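Local coordinates for protein TetR-like transcriptional regulator (Rhodococcus, PDB 3F1B) that probably binds regulatory DNA through an N-terminal helix-turn-helix and acts as a transcription factor of the TetR family, at residues H33-M37 and D38-A42; P83-S86 and P87-L91; G175-V179 and D180-D184; D184-E187 and S188-W191. All coordinates share one frame; numbering follows the deposited sequence.

Contact 1 of 4, residues H33-M37 and D38-A42; sequences HETSM and DAIAA. With SO4 (sulfate ion), chain C.
Ser36 caps the N-terminus of helix 37-43, the first helix of the predicted helix-turn-helix, and its OG accepts from Ala39 N at 3.0 Å. The N-H points at OG fairly straight, at 160°. OG can reach it because chi1 is 62°, which sets the hydroxyl between the backbone N and the carbonyl carbon of its own residue. OG also takes a weak bond from Arg30 NH2. The carbonyl of Ser36 starts the helical ladder: Ile40 N bonds to Ser36 O at 3.1 Å, almost linearly. Ala41 N follows on Met37 O.

The same helix end holds an anion. Met37 N donates to sulfate O3 at 2.8 Å, and Asp38 N donates to sulfate O1 at 2.8 Å. Two adjacent amides thus grip two different oxygens, and the positive end of the helix dipole probably helps. The sulfate probably comes from the crystallisation liquor, but a helix N-terminus in a helix-turn-helix is a plausible place for a DNA phosphate. Ser36 CB also touches sulfate O1. Asp38 sends its carboxylate to Lys48 in a salt bridge. An alanine in place of Ser36 would probably leave Ala39 N without its side-chain acceptor and Arg30 NH2 without its weak bond.

Behind the cap, Thr35 CG2 meets Ile40 CD1 at 3.6 Å, the two side chains crossing at about a right angle. The selenium of Met37, a selenomethionine, lies 4.3 Å from Ile40 CD1. Thr35 packs on Val26 and Phe27 of helix 12-30, while Met37 and Ile40 both reach Leu51 and Leu61.

Contact 2 of 4, residues P83-S86 and P87-L91; sequences PGLS and PREQL
Ser86 O takes two backbone N-H groups from the first turn of helix 87-104. Gln90 N donates at 2.9 Å to Ser86 O, nearly in line with the carbonyl. Glu89 N comes in at 2.8 Å to Ser86 O from above the carbonyl plane, with a more bent N-H angle of 131°. Ser86 is the N-cap residue. Its OG adds a weak capping bond from Glu89 N to Ser86 OG, 3.4 Å long. OG also rests on Glu89 CB. Pro87 follows as the first helical residue, a place where the missing N-H of proline costs no helical bond.

The packing is light. Leu85 CB meets Gln90 CG at 3.6 Å, and Leu85 CD2 reaches Glu89 CG at 4.1 Å. Leu85 thus lies against the aliphatic parts of both side chains. Chi1 of 177° brings Glu89 CG to Leu85, and the bend at chi2 then leads the carboxylate away, where OE1 forms salt bridges with Arg93 and Arg92. The guanidinium of Arg88 meets Ser86 CB at its edge, through NH1.

This surface turn joins the loop after helix 58-77 to helix 87-104. Leu91 and Arg88 face helix 179-196, where Leu91 packs on Ala190 and Trp191 and Arg88 makes a cation-pi contact with Trp191.

Contact 3 of 4, residues G175-V179 and D180-D184; sequences GEIEV and DAAAD
The chain runs from the extended Glu178 (phi/psi -71°/147°) into the first turn of helix 179-196, where Ala182 N bonds to Glu178 O at 2.9 Å and Ala183 N bonds to Val179 O. Glu178 is the N-cap residue.

The side-chain contact is small and apolar. Ile177 offers one methyl, CG2, to two alanines. It lies 4.0 Å from Ala181 CB and 4.0 Å from Ala182 CB. CG2 stands roughly opposite the backbone N of Ile177, with chi1 (-32°) well off a staggered value. This turns it onto the helix start, while the CG1 branch leads away. Ala181 CB also rests on Glu178 O at 3.5 Å. Ala182 CB sits 3.4 Å from both Glu178 O and Val179 O. The charged atoms Glu178 OE1 and Asp180 OD2 are 5.1 Å apart, and the like charges probably disfavour a closer approach.

Ala182 packs on Val168 and Val172 of helix 153-173. Val179, Ala182 and Ala183 all meet Leu99 of helix 87-104. The arrangement is a short loop joining two successive helices in the all-helical C-terminal part of a TetR-family protein: a Schellman motif at Gly175 ends helix 153-173, and the next helix starts at Val179.

Contact 4 of 4, residues D184-E187 and S188-W191; sequences DLLE and SLAW
Leu186 and Leu189 lie side by side and point the same way, with Leu186 CD1 4.2 Å from Leu189 CD1. They form part of the buried side of helix 179-196. With chi1 at 177°, CG of Leu189 stands opposite its backbone N, and CD1 comes alongside Leu186. Leu189 CB lies 3.3 Å from Leu185 O. Ala190 CB turns back on the preceding turn and sits 3.4 Å from both Leu186 O and Glu187 O. The side chain of Trp191 closes the far end of this packed part. It turns back so that CD1 lies 3.1 Å from Glu187 O, which meets the ring obliquely.

Regular helical bonds tie the two turns together. Leu189 N donates to Leu185 O at 3.0 Å, with an N-H angle of 166°. Ser188 N donates to Asp184 O. The bond from Ala190 N to Leu186 O is more bent, at 138°, and Ala190 N has a weak second acceptor in Glu187 O. Trp191 N completes the run on Glu187 O at 3.0 Å.

The solvent side is looser. Asp184 is exposed, and its CB points away from the next turn. Glu187 is partly exposed; its chain, extended beyond CG, lies against Leu95 and Glu96 of helix 87-104.

Leu186 and Leu189 pack on Ala164 of helix 153-173. Trp191 packs on Leu140 and Leu141 of helix 126-143. Cut back to a serine, this position is likely to lose that packing and the cation-pi mate of Arg88. At the dimer interface Leu185 meets Leu156 of the second subunit, and Leu189 meets Leu189 of that subunit.

Contact 1 stands apart from the rest, in the predicted DNA-binding region with its bound sulfate. Its centre is about 43 Å from that of contact 2, on opposite sides of the chain's centre, about 33 Å from that of contact 3 and about 40 Å from that of contact 4. Contacts 3 and 4 follow each other on helix 179-196 and share Asp184; their centres are about 12 Å apart. Contact 2 touches contact 4 directly: Arg88 CA lies 3.7 Å from Trp191 CZ2. Contacts 1, 2 and 3 are all helix starts, whereas contact 4 lies within a helix and reaches the second subunit.

Contact 1 of 4, residues H33-M37 and D38-A42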
ATOM      1  N   HIS A  33       7.459  -4.078 -13.898  1.00 61.80           N
ATOM      2  CA  HIS A  33       8.005  -3.464 -15.108  1.00 63.11           C
ATOM      3  C   HIS A  33       9.456  -3.951 -15.408  1.00 63.68           C
ATOM      4  O   HIS A  33       9.793  -4.201 -16.574  1.00 64.36           O
ATOM      5  CB  HIS A  33       7.902  -1.931 -15.014  1.00 63.39           C
ATOM      6  CG  HIS A  33       7.548  -1.253 -16.307  1.00 63.88           C
ATOM      7  ND1 HIS A  33       8.468  -0.564 -17.076  1.00 63.81           N
ATOM      8  CD2 HIS A  33       6.363  -1.126 -16.945  1.00 63.71           C
ATOM      9  CE1 HIS A  33       7.867  -0.066 -18.143  1.00 62.93           C
ATOM     10  NE2 HIS A  33       6.588  -0.390 -18.086  0.50 63.70           N
ATOM     11  N   GLU A  34      10.282  -4.109 -14.360  1.00 63.86           N
ATOM     12  CA  GLU A  34      11.702  -4.485 -14.498  1.00 63.64           C
ATOM     13  C   GLU A  34      11.934  -6.001 -14.483  1.00 63.68           C
ATOM     14  O   GLU A  34      13.069  -6.457 -14.637  1.00 63.75           O
ATOM     15  CB  GLU A  34      12.565  -3.798 -13.431  1.00 63.84           C
ATOM     16  CG  GLU A  34      14.039  -3.529 -13.834  1.00 65.27           C
ATOM     17  CD  GLU A  34      14.237  -2.241 -14.655  1.00 66.33           C
ATOM     18  OE1 GLU A  34      15.378  -1.717 -14.711  1.00 68.26           O
ATOM     19  OE2 GLU A  34      13.256  -1.743 -15.250  1.00 67.10           O
ATOM     20  N   THR A  35      10.864  -6.770 -14.288  1.00 63.04           N
ATOM     21  CA  THR A  35      10.900  -8.211 -14.525  1.00 62.89           C
ATOM     22  C   THR A  35      10.709  -8.500 -16.021  1.00 62.13           C
ATOM     23  O   THR A  35       9.906  -7.846 -16.670  1.00 62.10           O
ATOM     24  CB  THR A  35       9.838  -8.953 -13.674  1.00 62.90           C
ATOM     25  OG1 THR A  35      10.380  -9.192 -12.365  1.00 64.55           O
ATOM     26  CG2 THR A  35       9.450 -10.283 -14.295  1.00 62.70           C
ATOM     27  N   SER A  36      11.448  -9.463 -16.560  1.00 60.93           N
ATOM     28  CA  SER A  36      11.316  -9.813 -17.966  1.00 60.52           C
ATOM     29  C   SER A  36      11.006 -11.276 -18.093  1.00 59.87           C
ATOM     30  O   SER A  36      11.293 -12.064 -17.192  1.00 59.40           O
ATOM     31  CB  SER A  36      12.616  -9.513 -18.719  1.00 60.99           C
ATOM     32  OG  SER A  36      13.712 -10.278 -18.218  1.00 62.04           O
HETATM   33  N   MSE A  37      10.415 -11.644 -19.220  1.00 59.71           N
HETATM   34  CA  MSE A  37      10.158 -13.057 -19.519  1.00 59.38           C
HETATM   35  C   MSE A  37      11.484 -13.814 -19.582  1.00 58.70           C
HETATM   36  O   MSE A  37      11.579 -14.962 -19.164  1.00 58.29           O
HETATM   37  CB  MSE A  37       9.341 -13.179 -20.800  1.00 59.10           C
HETATM   38  CG  MSE A  37       7.931 -12.649 -20.628  1.00 61.11           C
HETATM   39 SE   MSE A  37       6.947 -13.705 -19.321  0.65 64.27          SE
HETATM   40  CE  MSE A  37       6.049 -14.842 -20.602  1.00 63.12           C
ATOM     41  N   ASP A  38      12.501 -13.116 -20.057  1.00 58.92           N
ATOM     42  CA  ASP A  38      13.869 -13.561 -20.047  1.00 59.99           C
ATOM     43  C   ASP A  38      14.275 -14.089 -18.686  1.00 59.93           C
ATOM     44  O   ASP A  38      14.662 -15.244 -18.535  1.00 60.61           O
ATOM     45  CB  ASP A  38      14.776 -12.369 -20.340  1.00 60.37           C
ATOM     46  CG  ASP A  38      15.242 -12.301 -21.789  1.00 63.04           C
ATOM     47  OD1 ASP A  38      15.182 -13.320 -22.530  1.00 64.82           O
ATOM     48  OD2 ASP A  38      15.708 -11.204 -22.180  1.00 64.20           O
ATOM     49  N   ALA A  39      14.220 -13.208 -17.701  1.00 60.04           N
ATOM     50  CA  ALA A  39      14.706 -13.510 -16.375  1.00 59.70           C
ATOM     51  C   ALA A  39      13.867 -14.608 -15.719  1.00 59.38           C
ATOM     52  O   ALA A  39      14.417 -15.525 -15.101  1.00 60.11           O
ATOM     53  CB  ALA A  39      14.720 -12.256 -15.546  1.00 59.49           C
ATOM     54  N   ILE A  40      12.545 -14.548 -15.874  1.00 58.94           N
ATOM     55  CA  ILE A  40      11.687 -15.636 -15.372  1.00 58.01           C
ATOM     56  C   ILE A  40      12.070 -16.993 -15.979  1.00 57.88           C
ATOM     57  O   ILE A  40      12.240 -17.953 -15.229  1.00 57.45           O
ATOM     58  CB  ILE A  40      10.171 -15.392 -15.569  1.00 57.30           C
ATOM     59  CG1 ILE A  40       9.683 -14.210 -14.721  1.00 56.59           C
ATOM     60  CG2 ILE A  40       9.393 -16.636 -15.186  1.00 55.57           C
ATOM     61  CD1 ILE A  40       8.338 -13.618 -15.203  1.00 49.63           C
ATOM     62  N   ALA A  41      12.176 -17.066 -17.324  1.00 58.45           N
ATOM     63  CA  ALA A  41      12.578 -18.325 -18.054  1.00 57.98           C
ATOM     64  C   ALA A  41      13.885 -18.924 -17.541  1.00 57.64           C
ATOM     65  O   ALA A  41      13.947 -20.127 -17.292  1.00 57.94           O
ATOM     66  CB  ALA A  41      12.658 -18.117 -19.565  1.00 57.18           C
ATOM     67  N   ALA A  42      14.918 -18.093 -17.374  1.00 57.26           N
ATOM     68  CA  ALA A  42      16.171 -18.553 -16.718  1.00 57.72           C
ATOM     69  C   ALA A  42      15.948 -19.139 -15.310  1.00 58.00           C
ATOM     70  O   ALA A  42      16.478 -20.220 -15.010  1.00 57.83           O
ATOM     71  CB  ALA A  42      17.213 -17.446 -16.673  1.00 57.24           C
TER
HETATM   72  S   SO4 C 203      10.975 -10.001 -22.181  0.50 81.76           S
HETATM   73  O1  SO4 C 203      12.051 -10.779 -21.577  0.50 79.98           O
HETATM   74  O2  SO4 C 203      10.511 -10.789 -23.330  0.50 81.06           O
HETATM   75  O3  SO4 C 203       9.892  -9.763 -21.222  0.50 80.87           O
HETATM   76  O4  SO4 C 203      11.478  -8.709 -22.639  0.50 80.24           O

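Contact 2 of 4, residues P83-S86 and P87-L91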
ATOM      1  N   PRO A  83     -16.702 -22.626  12.419  1.00 45.99           N
ATOM      2  CA  PRO A  83     -18.000 -22.345  13.017  1.00 45.62           C
ATOM      3  C   PRO A  83     -18.051 -22.316  14.559  1.00 45.25           C
ATOM      4  O   PRO A  83     -17.353 -23.066  15.253  1.00 45.17           O
ATOM      5  CB  PRO A  83     -18.904 -23.471  12.455  1.00 45.50           C
ATOM      6  CG  PRO A  83     -18.013 -24.366  11.638  1.00 45.45           C
ATOM      7  CD  PRO A  83     -16.605 -24.025  11.956  1.00 46.06           C
ATOM      8  N   GLY A  84     -18.907 -21.444  15.077  1.00 44.78           N
ATOM      9  CA  GLY A  84     -19.100 -21.307  16.509  1.00 43.83           C
ATOM     10  C   GLY A  84     -18.089 -20.368  17.127  1.00 43.29           C
ATOM     11  O   GLY A  84     -18.137 -20.131  18.338  1.00 43.51           O
ATOM     12  N   LEU A  85     -17.186 -19.819  16.305  1.00 42.65           N
ATOM     13  CA  LEU A  85     -16.095 -18.955  16.796  1.00 41.83           C
ATOM     14  C   LEU A  85     -16.570 -17.557  17.251  1.00 42.21           C
ATOM     15  O   LEU A  85     -17.368 -16.891  16.588  1.00 42.31           O
ATOM     16  CB  LEU A  85     -14.960 -18.841  15.773  1.00 41.00           C
ATOM     17  CG  LEU A  85     -14.139 -20.047  15.306  1.00 39.23           C
ATOM     18  CD1 LEU A  85     -12.951 -19.588  14.425  1.00 33.76           C
ATOM     19  CD2 LEU A  85     -13.662 -20.870  16.478  1.00 34.28           C
ATOM     20  N   SER A  86     -16.097 -17.118  18.405  1.00 42.72           N
ATOM     21  CA  SER A  86     -16.395 -15.768  18.835  1.00 43.20           C
ATOM     22  C   SER A  86     -15.739 -14.782  17.841  1.00 43.97           C
ATOM     23  O   SER A  86     -14.670 -15.087  17.273  1.00 44.09           O
ATOM     24  CB  SER A  86     -15.865 -15.566  20.249  1.00 42.90           C
ATOM     25  OG  SER A  86     -14.513 -15.960  20.302  1.00 41.24           O
ATOM     26  N   PRO A  87     -16.392 -13.619  17.588  1.00 44.67           N
ATOM     27  CA  PRO A  87     -15.777 -12.541  16.800  1.00 44.70           C
ATOM     28  C   PRO A  87     -14.293 -12.430  17.126  1.00 45.59           C
ATOM     29  O   PRO A  87     -13.450 -12.456  16.215  1.00 45.74           O
ATOM     30  CB  PRO A  87     -16.508 -11.289  17.296  1.00 44.61           C
ATOM     31  CG  PRO A  87     -17.794 -11.825  18.005  1.00 44.43           C
ATOM     32  CD  PRO A  87     -17.808 -13.318  17.867  1.00 44.35           C
ATOM     33  N   ARG A  88     -13.980 -12.374  18.425  1.00 45.50           N
ATOM     34  CA  ARG A  88     -12.613 -12.198  18.903  1.00 45.57           C
ATOM     35  C   ARG A  88     -11.672 -13.278  18.338  1.00 44.31           C
ATOM     36  O   ARG A  88     -10.512 -12.999  17.973  1.00 44.69           O
ATOM     37  CB  ARG A  88     -12.631 -12.341  20.402  1.00 46.02           C
ATOM     38  CG  ARG A  88     -12.093 -11.204  21.128  1.00 51.30           C
ATOM     39  CD  ARG A  88     -13.031 -10.942  22.339  1.00 60.17           C
ATOM     40  NE  ARG A  88     -14.223 -10.138  21.993  1.00 66.14           N
ATOM     41  CZ  ARG A  88     -15.343 -10.602  21.415  1.00 69.50           C
ATOM     42  NH1 ARG A  88     -15.479 -11.887  21.087  1.00 69.09           N
ATOM     43  NH2 ARG A  88     -16.350  -9.769  21.163  1.00 71.20           N
ATOM     44  N   GLU A  89     -12.169 -14.519  18.287  1.00 41.98           N
ATOM     45  CA  GLU A  89     -11.334 -15.652  17.951  1.00 39.84           C
ATOM     46  C   GLU A  89     -11.203 -15.731  16.435  1.00 38.98           C
ATOM     47  O   GLU A  89     -10.173 -16.165  15.919  1.00 37.79           O
ATOM     48  CB  GLU A  89     -11.898 -16.928  18.550  1.00 39.53           C
ATOM     49  CG  GLU A  89     -11.117 -18.169  18.190  1.00 39.47           C
ATOM     50  CD  GLU A  89      -9.682 -18.160  18.694  1.00 41.26           C
ATOM     51  OE1 GLU A  89      -8.876 -18.931  18.121  1.00 43.66           O
ATOM     52  OE2 GLU A  89      -9.348 -17.418  19.654  1.00 39.54           O
ATOM     53  N   GLN A  90     -12.226 -15.267  15.729  1.00 38.41           N
ATOM     54  CA  GLN A  90     -12.126 -15.152  14.273  1.00 39.26           C
ATOM     55  C   GLN A  90     -11.070 -14.153  13.858  1.00 39.03           C
ATOM     56  O   GLN A  90     -10.190 -14.474  13.074  1.00 38.27           O
ATOM     57  CB  GLN A  90     -13.444 -14.756  13.694  1.00 39.63           C
ATOM     58  CG  GLN A  90     -14.465 -15.819  13.851  1.00 43.28           C
ATOM     59  CD  GLN A  90     -15.778 -15.415  13.246  1.00 50.21           C
ATOM     60  OE1 GLN A  90     -16.458 -16.233  12.600  1.00 52.21           O
ATOM     61  NE2 GLN A  90     -16.155 -14.147  13.443  1.00 51.22           N
ATOM     62  N   LEU A  91     -11.140 -12.965  14.443  1.00 40.15           N
ATOM     63  CA  LEU A  91     -10.118 -11.910  14.298  1.00 41.66           C
ATOM     64  C   LEU A  91      -8.718 -12.391  14.691  1.00 41.56           C
ATOM     65  O   LEU A  91      -7.781 -12.323  13.886  1.00 41.40           O
ATOM     66  CB  LEU A  91     -10.505 -10.678  15.133  1.00 41.50           C
ATOM     67  CG  LEU A  91      -9.957  -9.281  14.752  1.00 44.82           C
ATOM     68  CD1 LEU A  91      -9.153  -8.599  15.881  1.00 46.78           C
ATOM     69  CD2 LEU A  91      -9.187  -9.250  13.468  1.00 42.08           C
TER

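Contact 3 of 4, residues G175-V179 and D180-D184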
ATOM      1  N   GLY A 175      11.056  -9.896   8.563  1.00 43.23           N
ATOM      2  CA  GLY A 175      11.581 -10.569   9.763  1.00 43.60           C
ATOM      3  C   GLY A 175      11.960  -9.636  10.901  1.00 43.77           C
ATOM      4  O   GLY A 175      12.688 -10.014  11.816  1.00 42.48           O
ATOM      5  N   GLU A 176      11.486  -8.401  10.816  1.00 44.43           N
ATOM      6  CA  GLU A 176      11.774  -7.428  11.831  1.00 45.92           C
ATOM      7  C   GLU A 176      10.809  -7.587  12.983  1.00 45.59           C
ATOM      8  O   GLU A 176      11.109  -7.147  14.067  1.00 44.66           O
ATOM      9  CB  GLU A 176      11.721  -6.020  11.258  1.00 46.59           C
ATOM     10  CG  GLU A 176      12.877  -5.755  10.290  1.00 51.92           C
ATOM     11  CD  GLU A 176      12.492  -4.764   9.193  1.00 59.36           C
ATOM     12  OE1 GLU A 176      12.775  -3.546   9.357  1.00 61.83           O
ATOM     13  OE2 GLU A 176      11.878  -5.200   8.177  1.00 62.54           O
ATOM     14  N   ILE A 177       9.649  -8.215  12.763  1.00 46.07           N
ATOM     15  CA  ILE A 177       8.676  -8.395  13.864  1.00 46.63           C
ATOM     16  C   ILE A 177       8.224  -9.820  13.911  1.00 45.38           C
ATOM     17  O   ILE A 177       7.860 -10.370  12.869  1.00 45.45           O
ATOM     18  CB  ILE A 177       7.348  -7.574  13.687  1.00 46.78           C
ATOM     19  CG1 ILE A 177       7.572  -6.248  12.963  1.00 49.92           C
ATOM     20  CG2 ILE A 177       6.593  -7.459  15.028  1.00 48.90           C
ATOM     21  CD1 ILE A 177       8.483  -5.241  13.706  1.00 52.21           C
ATOM     22  N   GLU A 178       8.147 -10.385  15.113  1.00 45.17           N
ATOM     23  CA  GLU A 178       7.578 -11.733  15.298  1.00 45.26           C
ATOM     24  C   GLU A 178       6.071 -11.756  15.100  1.00 45.07           C
ATOM     25  O   GLU A 178       5.377 -10.770  15.413  1.00 46.04           O
ATOM     26  CB  GLU A 178       7.891 -12.252  16.679  1.00 45.56           C
ATOM     27  CG  GLU A 178       9.071 -13.143  16.746  1.00 47.18           C
ATOM     28  CD  GLU A 178       9.587 -13.265  18.155  1.00 50.57           C
ATOM     29  OE1 GLU A 178       8.838 -12.942  19.093  1.00 53.59           O
ATOM     30  OE2 GLU A 178      10.744 -13.673  18.342  1.00 52.38           O
ATOM     31  N   VAL A 179       5.563 -12.870  14.581  1.00 43.86           N
ATOM     32  CA  VAL A 179       4.131 -13.012  14.310  1.00 43.39           C
ATOM     33  C   VAL A 179       3.222 -12.655  15.498  1.00 43.98           C
ATOM     34  O   VAL A 179       2.271 -11.869  15.355  1.00 43.66           O
ATOM     35  CB  VAL A 179       3.813 -14.398  13.756  1.00 43.35           C
ATOM     36  CG1 VAL A 179       2.291 -14.695  13.835  1.00 43.09           C
ATOM     37  CG2 VAL A 179       4.316 -14.472  12.319  1.00 40.91           C
ATOM     38  N   ASP A 180       3.575 -13.199  16.658  1.00 44.04           N
ATOM     39  CA  ASP A 180       2.912 -12.988  17.939  1.00 44.69           C
ATOM     40  C   ASP A 180       2.900 -11.549  18.415  1.00 44.23           C
ATOM     41  O   ASP A 180       1.852 -11.052  18.828  1.00 44.07           O
ATOM     42  CB  ASP A 180       3.602 -13.846  19.023  1.00 45.26           C
ATOM     43  CG  ASP A 180       3.711 -15.296  18.619  1.00 48.36           C
ATOM     44  OD1 ASP A 180       2.737 -15.793  18.001  1.00 51.54           O
ATOM     45  OD2 ASP A 180       4.758 -15.946  18.901  1.00 53.83           O
ATOM     46  N   ALA A 181       4.071 -10.911  18.399  1.00 43.64           N
ATOM     47  CA  ALA A 181       4.209  -9.496  18.706  1.00 43.39           C
ATOM     48  C   ALA A 181       3.272  -8.697  17.772  1.00 43.21           C
ATOM     49  O   ALA A 181       2.475  -7.854  18.211  1.00 43.55           O
ATOM     50  CB  ALA A 181       5.657  -9.080  18.507  1.00 42.76           C
ATOM     51  N   ALA A 182       3.317  -9.035  16.489  1.00 42.80           N
ATOM     52  CA  ALA A 182       2.521  -8.338  15.495  1.00 41.58           C
ATOM     53  C   ALA A 182       1.042  -8.607  15.736  1.00 41.91           C
ATOM     54  O   ALA A 182       0.274  -7.677  15.786  1.00 41.78           O
ATOM     55  CB  ALA A 182       2.922  -8.775  14.128  1.00 41.23           C
ATOM     56  N   ALA A 183       0.641  -9.870  15.938  1.00 41.96           N
ATOM     57  CA  ALA A 183      -0.788 -10.189  16.101  1.00 42.01           C
ATOM     58  C   ALA A 183      -1.307  -9.567  17.364  1.00 42.29           C
ATOM     59  O   ALA A 183      -2.449  -9.167  17.433  1.00 42.70           O
ATOM     60  CB  ALA A 183      -1.027 -11.682  16.137  1.00 42.18           C
ATOM     61  N   ASP A 184      -0.445  -9.481  18.363  1.00 42.75           N
ATOM     62  CA  ASP A 184      -0.791  -8.850  19.636  1.00 43.28           C
ATOM     63  C   ASP A 184      -1.179  -7.384  19.494  1.00 43.43           C
ATOM     64  O   ASP A 184      -2.216  -6.956  20.010  1.00 41.15           O
ATOM     65  CB  ASP A 184       0.387  -8.979  20.602  1.00 42.55           C
ATOM     66  CG  ASP A 184       0.335 -10.269  21.401  1.00 45.32           C
ATOM     67  OD1 ASP A 184      -0.694 -10.979  21.308  1.00 46.48           O
ATOM     68  OD2 ASP A 184       1.309 -10.583  22.147  1.00 49.50           O
TER

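Contact 4 of 4, residues D184-E187 and S188-W191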
ATOM      1  N   ASP A 184      -0.445  -9.481  18.363  1.00 42.75           N
ATOM      2  CA  ASP A 184      -0.791  -8.850  19.636  1.00 43.28           C
ATOM      3  C   ASP A 184      -1.179  -7.384  19.494  1.00 43.43           C
ATOM      4  O   ASP A 184      -2.216  -6.956  20.010  1.00 41.15           O
ATOM      5  CB  ASP A 184       0.387  -8.979  20.602  1.00 42.55           C
ATOM      6  CG  ASP A 184       0.335 -10.269  21.401  1.00 45.32           C
ATOM      7  OD1 ASP A 184      -0.694 -10.979  21.308  1.00 46.48           O
ATOM      8  OD2 ASP A 184       1.309 -10.583  22.147  1.00 49.50           O
ATOM      9  N   LEU A 185      -0.326  -6.636  18.782  1.00 44.42           N
ATOM     10  CA  LEU A 185      -0.542  -5.226  18.565  1.00 46.13           C
ATOM     11  C   LEU A 185      -1.821  -4.975  17.778  1.00 46.94           C
ATOM     12  O   LEU A 185      -2.588  -4.053  18.082  1.00 47.49           O
ATOM     13  CB  LEU A 185       0.630  -4.637  17.787  1.00 47.29           C
ATOM     14  CG  LEU A 185       0.351  -3.185  17.375  1.00 48.41           C
ATOM     15  CD1 LEU A 185       0.020  -2.358  18.624  1.00 48.36           C
ATOM     16  CD2 LEU A 185       1.517  -2.588  16.617  1.00 49.91           C
ATOM     17  N   LEU A 186      -2.044  -5.790  16.761  1.00 47.02           N
ATOM     18  CA  LEU A 186      -3.224  -5.639  15.944  1.00 48.29           C
ATOM     19  C   LEU A 186      -4.502  -6.022  16.679  1.00 49.43           C
ATOM     20  O   LEU A 186      -5.554  -5.441  16.405  1.00 49.51           O
ATOM     21  CB  LEU A 186      -3.066  -6.478  14.682  1.00 47.29           C
ATOM     22  CG  LEU A 186      -2.476  -5.842  13.395  1.00 48.56           C
ATOM     23  CD1 LEU A 186      -2.039  -4.357  13.416  1.00 44.51           C
ATOM     24  CD2 LEU A 186      -1.440  -6.756  12.715  1.00 48.85           C
ATOM     25  N   GLU A 187      -4.437  -6.995  17.591  1.00 50.27           N
ATOM     26  CA  GLU A 187      -5.647  -7.352  18.311  1.00 52.88           C
ATOM     27  C   GLU A 187      -6.079  -6.180  19.181  1.00 53.87           C
ATOM     28  O   GLU A 187      -7.271  -5.875  19.271  1.00 53.97           O
ATOM     29  CB  GLU A 187      -5.480  -8.580  19.217  1.00 52.36           C
ATOM     30  CG  GLU A 187      -5.301  -9.897  18.507  1.00 54.60           C
ATOM     31  CD  GLU A 187      -4.898 -10.998  19.470  1.00 57.11           C
ATOM     32  OE1 GLU A 187      -3.852 -11.676  19.222  1.00 58.59           O
ATOM     33  OE2 GLU A 187      -5.629 -11.171  20.486  1.00 56.88           O
ATOM     34  N   SER A 188      -5.126  -5.536  19.848  1.00 54.77           N
ATOM     35  CA  SER A 188      -5.544  -4.497  20.796  1.00 56.61           C
ATOM     36  C   SER A 188      -5.838  -3.140  20.119  1.00 57.05           C
ATOM     37  O   SER A 188      -6.691  -2.388  20.558  1.00 57.04           O
ATOM     38  CB  SER A 188      -4.556  -4.368  21.951  1.00 56.37           C
ATOM     39  OG  SER A 188      -3.339  -3.811  21.502  1.00 57.49           O
ATOM     40  N   LEU A 189      -5.141  -2.839  19.042  1.00 57.84           N
ATOM     41  CA  LEU A 189      -5.540  -1.728  18.203  1.00 59.44           C
ATOM     42  C   LEU A 189      -7.022  -1.866  17.836  1.00 60.39           C
ATOM     43  O   LEU A 189      -7.751  -0.888  17.798  1.00 61.03           O
ATOM     44  CB  LEU A 189      -4.682  -1.748  16.960  1.00 59.21           C
ATOM     45  CG  LEU A 189      -4.857  -0.762  15.821  1.00 60.48           C
ATOM     46  CD1 LEU A 189      -3.600  -0.847  14.990  1.00 61.70           C
ATOM     47  CD2 LEU A 189      -6.102  -1.018  14.956  1.00 61.44           C
ATOM     48  N   ALA A 190      -7.465  -3.097  17.590  1.00 61.53           N
ATOM     49  CA  ALA A 190      -8.809  -3.369  17.111  1.00 61.68           C
ATOM     50  C   ALA A 190      -9.828  -3.253  18.239  1.00 62.34           C
ATOM     51  O   ALA A 190     -10.894  -2.668  18.048  1.00 61.42           O
ATOM     52  CB  ALA A 190      -8.878  -4.739  16.498  1.00 61.51           C
ATOM     53  N   TRP A 191      -9.518  -3.826  19.404  1.00 63.12           N
ATOM     54  CA  TRP A 191     -10.471  -3.788  20.542  1.00 64.15           C
ATOM     55  C   TRP A 191     -10.338  -2.528  21.433  1.00 64.93           C
ATOM     56  O   TRP A 191     -11.263  -2.194  22.182  1.00 65.31           O
ATOM     57  CB  TRP A 191     -10.448  -5.092  21.362  1.00 63.54           C
ATOM     58  CG  TRP A 191     -10.667  -6.340  20.525  1.00 63.30           C
ATOM     59  CD1 TRP A 191      -9.775  -7.369  20.340  1.00 61.79           C
ATOM     60  CD2 TRP A 191     -11.840  -6.685  19.751  1.00 63.36           C
ATOM     61  NE1 TRP A 191     -10.319  -8.326  19.509  1.00 62.59           N
ATOM     62  CE2 TRP A 191     -11.580  -7.931  19.129  1.00 63.46           C
ATOM     63  CE3 TRP A 191     -13.079  -6.065  19.525  1.00 63.68           C
ATOM     64  CZ2 TRP A 191     -12.524  -8.572  18.292  1.00 64.12           C
ATOM     65  CZ3 TRP A 191     -14.017  -6.708  18.692  1.00 64.07           C
ATOM     66  CH2 TRP A 191     -13.731  -7.948  18.089  1.00 63.78           C
TER